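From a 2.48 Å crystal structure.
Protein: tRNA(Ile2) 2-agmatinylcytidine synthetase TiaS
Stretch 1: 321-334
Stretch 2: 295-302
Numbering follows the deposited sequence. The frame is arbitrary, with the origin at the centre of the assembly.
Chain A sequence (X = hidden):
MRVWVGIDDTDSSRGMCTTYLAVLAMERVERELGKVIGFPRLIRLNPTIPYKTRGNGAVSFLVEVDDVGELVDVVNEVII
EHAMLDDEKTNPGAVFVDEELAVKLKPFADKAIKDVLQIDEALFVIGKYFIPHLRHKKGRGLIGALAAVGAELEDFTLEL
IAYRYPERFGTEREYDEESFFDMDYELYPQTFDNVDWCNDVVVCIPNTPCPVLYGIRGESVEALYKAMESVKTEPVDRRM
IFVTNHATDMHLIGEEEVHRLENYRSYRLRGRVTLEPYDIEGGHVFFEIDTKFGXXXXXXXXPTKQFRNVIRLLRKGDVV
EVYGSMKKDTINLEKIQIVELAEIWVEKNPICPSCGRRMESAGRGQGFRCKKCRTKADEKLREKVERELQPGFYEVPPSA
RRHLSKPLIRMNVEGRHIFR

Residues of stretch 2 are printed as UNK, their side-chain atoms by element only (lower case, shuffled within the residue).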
# COMPACT_ATOMS: atom_id res chain seq x y z
N GLU A 321 2.85 17.79 2.24
CA GLU A 321 2.63 16.99 1.05
C GLU A 321 1.99 15.68 1.48
O GLU A 321 2.52 15.00 2.35
CB GLU A 321 3.96 16.76 0.33
CG GLU A 321 3.82 16.18 -1.06
CD GLU A 321 4.94 16.60 -1.98
OE1 GLU A 321 5.88 15.80 -2.18
OE2 GLU A 321 4.90 17.75 -2.49
N VAL A 322 0.86 15.35 0.86
CA VAL A 322 0.06 14.20 1.30
C VAL A 322 0.00 13.07 0.28
O VAL A 322 0.04 13.30 -0.94
CB VAL A 322 -1.38 14.61 1.69
CG1 VAL A 322 -1.35 15.52 2.90
CG2 VAL A 322 -2.12 15.28 0.54
N TYR A 323 -0.10 11.85 0.80
CA TYR A 323 -0.10 10.63 0.01
C TYR A 323 -1.30 9.77 0.37
O TYR A 323 -1.44 9.35 1.53
CB TYR A 323 1.17 9.83 0.29
CG TYR A 323 2.46 10.53 -0.05
CD1 TYR A 323 3.17 10.18 -1.20
CD2 TYR A 323 2.99 11.51 0.78
CE1 TYR A 323 4.36 10.81 -1.52
CE2 TYR A 323 4.18 12.14 0.46
CZ TYR A 323 4.86 11.79 -0.69
OH TYR A 323 6.05 12.41 -1.01
N GLY A 324 -2.16 9.48 -0.60
CA GLY A 324 -3.24 8.55 -0.36
C GLY A 324 -4.33 8.50 -1.39
O GLY A 324 -4.32 9.23 -2.37
N SER A 325 -5.28 7.60 -1.15
CA SER A 325 -6.43 7.39 -2.02
C SER A 325 -7.53 8.37 -1.68
O SER A 325 -7.67 8.77 -0.53
CB SER A 325 -6.97 5.97 -1.84
OG SER A 325 -5.97 5.01 -2.12
N MET A 326 -8.33 8.72 -2.68
CA MET A 326 -9.52 9.53 -2.48
C MET A 326 -10.78 8.66 -2.54
O MET A 326 -11.10 8.09 -3.59
CB MET A 326 -9.61 10.63 -3.53
CG MET A 326 -10.89 11.44 -3.47
SD MET A 326 -10.64 13.22 -3.60
CE MET A 326 -9.79 13.51 -2.06
N LYS A 327 -11.46 8.55 -1.40
CA LYS A 327 -12.78 7.92 -1.33
C LYS A 327 -13.69 8.90 -0.60
O LYS A 327 -13.31 9.46 0.42
CB LYS A 327 -12.73 6.60 -0.55
CG LYS A 327 -11.64 5.63 -0.98
CD LYS A 327 -11.44 4.53 0.07
CE LYS A 327 -10.05 3.92 0.00
NZ LYS A 327 -9.84 2.96 1.12
N LYS A 328 -14.89 9.11 -1.14
CA LYS A 328 -15.86 10.05 -0.57
C LYS A 328 -15.25 11.45 -0.44
O LYS A 328 -15.47 12.15 0.54
CB LYS A 328 -16.37 9.53 0.79
CG LYS A 328 -17.06 8.18 0.70
CD LYS A 328 -16.60 7.20 1.77
CE LYS A 328 -17.06 5.78 1.48
NZ LYS A 328 -16.00 4.78 1.81
N ASP A 329 -14.46 11.83 -1.44
CA ASP A 329 -13.90 13.18 -1.58
C ASP A 329 -12.86 13.58 -0.52
O ASP A 329 -12.45 14.75 -0.45
CB ASP A 329 -15.02 14.22 -1.65
CG ASP A 329 -16.06 13.90 -2.71
OD1 ASP A 329 -15.78 14.11 -3.92
OD2 ASP A 329 -17.15 13.41 -2.35
N THR A 330 -12.38 12.61 0.27
CA THR A 330 -11.33 12.86 1.27
C THR A 330 -10.16 11.87 1.11
O THR A 330 -10.37 10.70 0.80
CB THR A 330 -11.87 12.87 2.73
OG1 THR A 330 -11.11 11.97 3.55
CG2 THR A 330 -13.35 12.48 2.80
N ILE A 331 -8.94 12.36 1.33
CA ILE A 331 -7.71 11.57 1.12
C ILE A 331 -7.39 10.70 2.33
O ILE A 331 -7.14 11.23 3.41
CB ILE A 331 -6.47 12.47 0.88
CG1 ILE A 331 -6.62 13.32 -0.40
CG2 ILE A 331 -5.19 11.64 0.78
CD1 ILE A 331 -6.36 12.58 -1.70
N ASN A 332 -7.37 9.38 2.14
CA ASN A 332 -6.87 8.46 3.16
C ASN A 332 -5.37 8.47 3.22
O ASN A 332 -4.71 7.84 2.40
CB ASN A 332 -7.29 7.02 2.87
CG ASN A 332 -8.79 6.84 2.90
OD1 ASN A 332 -9.55 7.74 2.53
ND2 ASN A 332 -9.23 5.66 3.34
N LEU A 333 -4.82 9.17 4.20
CA LEU A 333 -3.38 9.29 4.34
C LEU A 333 -2.68 7.96 4.58
O LEU A 333 -3.03 7.22 5.51
CB LEU A 333 -3.03 10.23 5.48
CG LEU A 333 -3.37 11.70 5.24
CD1 LEU A 333 -3.06 12.49 6.50
CD2 LEU A 333 -2.60 12.27 4.06
N GLU A 334 -1.69 7.68 3.74
CA GLU A 334 -0.80 6.54 3.91
C GLU A 334 0.55 7.01 4.46
O GLU A 334 1.24 6.29 5.18
CB GLU A 334 -0.62 5.86 2.54
CG GLU A 334 -1.95 5.56 1.85
CD GLU A 334 -1.81 5.08 0.40
OE1 GLU A 334 -0.68 5.06 -0.14
OE2 GLU A 334 -2.86 4.75 -0.21
N UNK A 295 -9.86 23.39 -2.10
CA UNK A 295 -9.87 22.85 -0.75
C UNK A 295 -10.05 21.33 -0.76
O UNK A 295 -10.96 20.81 -1.41
o UNK A 295 -11.13 22.88 1.33
c UNK A 295 -11.00 23.49 0.06
N UNK A 296 -9.17 20.63 -0.03
CA UNK A 296 -9.16 19.16 -0.02
C UNK A 296 -9.10 18.59 1.40
O UNK A 296 -8.28 19.01 2.23
c UNK A 296 -7.97 18.61 -0.85
c UNK A 296 -7.92 19.26 -2.23
c UNK A 296 -8.09 17.09 -0.98
N UNK A 297 -9.94 17.59 1.65
CA UNK A 297 -10.08 16.98 2.96
C UNK A 297 -9.07 15.86 3.05
O UNK A 297 -8.98 15.03 2.15
c UNK A 297 -13.62 19.22 1.71
c UNK A 297 -11.49 16.40 3.16
c UNK A 297 -12.63 17.41 3.18
c UNK A 297 -13.10 17.78 1.78
n UNK A 297 -13.70 19.72 0.31
N UNK A 298 -8.30 15.84 4.13
CA UNK A 298 -7.40 14.73 4.42
C UNK A 298 -7.80 14.07 5.71
O UNK A 298 -8.38 14.71 6.60
c UNK A 298 -5.98 15.23 4.53
s UNK A 298 -5.47 16.08 3.03
N UNK A 299 -7.47 12.78 5.82
CA UNK A 299 -7.94 11.95 6.93
C UNK A 299 -6.91 10.92 7.38
O UNK A 299 -6.28 10.25 6.57
c UNK A 299 -9.23 11.25 6.52
N UNK A 300 -6.77 10.81 8.71
CA UNK A 300 -6.03 9.73 9.36
C UNK A 300 -7.01 8.91 10.20
O UNK A 300 -7.35 9.30 11.32
c UNK A 300 -4.93 10.31 10.25
N UNK A 301 -7.46 7.78 9.66
CA UNK A 301 -8.49 6.97 10.31
C UNK A 301 -7.92 6.24 11.52
O UNK A 301 -6.72 6.24 11.74
c UNK A 301 -9.16 7.06 7.03
c UNK A 301 -9.85 6.64 8.17
c UNK A 301 -11.22 6.86 8.23
c UNK A 301 -11.19 7.87 6.06
c UNK A 301 -9.83 7.67 5.98
c UNK A 301 -11.89 7.47 7.18
c UNK A 301 -9.12 5.98 9.31
N UNK A 302 -8.80 5.60 12.29
CA UNK A 302 -8.45 5.00 13.57
C UNK A 302 -7.40 3.91 13.41
O UNK A 302 -6.45 3.86 14.19
c UNK A 302 -9.46 3.84 15.65
c UNK A 302 -8.89 2.43 15.61
c UNK A 302 -9.70 4.45 14.27
o UNK A 302 -8.21 2.05 16.58
o UNK A 302 -9.13 1.69 14.63

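Position 295 carries one carbon followed by one oxygen, bonded in sequence with no branch, and its side chain is out of reach of stretch 1. Two such atoms define a serine, Ser295.

Position 296 has three carbons, one attached to CA and carrying the other two. One of the two terminal carbons lies 4.1 Å from Met326 CE and 4.1 Å from Ile331 CG1, so one methyl meets both apolar neighbours. Three carbons forked at the first make this Val296, and that methyl its CG1.

At position 297 four carbons run in a row and end in nitrogen. The first, CB, is 3.6 Å from Thr330 CB, and the third is 3.8 Å from Asp329 O. The unbranched chain ending in nitrogen is lysine, and the third carbon is CD of Lys297. The chain end leads away: Lys297 NZ makes a weak hydrogen bond of 3.4 Å back to Ser295 O.

Position 298 shows one carbon and one sulfur. The sulfur approaches Val322 CG1 at 4.2 Å and Ile331 CB at 4.3 Å, while the carbon, CB, is 4.4 Å from Leu333 CG. The sulfur sits directly on the first carbon, as in cysteine and not methionine; Cys298 is buried among these apolar groups.

Position 299 has a single carbon, CB, 3.6 Å from Thr330 OG1, on the face that also carries Thr330 and Asn332. One carbon means alanine, Ala299.

Position 300 again has one carbon, which makes no close contact with stretch 1; it is Ala300.

Position 301 has one carbon leading to a ring of six carbons, without a hydroxyl oxygen. One ring carbon is 3.4 Å from Asn332 CG, and the amide meets the ring obliquely. This is phenylalanine, and the ring carbon is CE2 of Phe301.

Position 302 has three carbons, the third carrying two oxygens, and lies out of reach of stretch 1. The atoms give glutamate, Glu302.

The contact is built on parallel strand pairing, with Ile331 opposite Cys298 and Asn332 opposite Ala299 at CA–CA distances of 4.6 and 5.2 Å. Ile331 N donates to Lys297 O (2.8 Å, 171°), Ala299 N to Ile331 O (2.9 Å, a more bent 137°), and Leu333 N to Ala299 O (3.0 Å, 163°). Ile331 and Ala299 thus each use both backbone N and O across the strands. Within stretch 1, the type I' turn from Lys327 to Thr330 folds the chain back, and Asn332 N bonds Ser325 O at 2.8 Å, so the strand that begins at Thr330 pairs with both its hairpin partner and stretch 2. Ile331 and Cys298 share one face, joined in apolar packing by Val322; the other carries Thr330, Asn332 and Ala299.

Stretch 2 295-302: SVKCAAFE
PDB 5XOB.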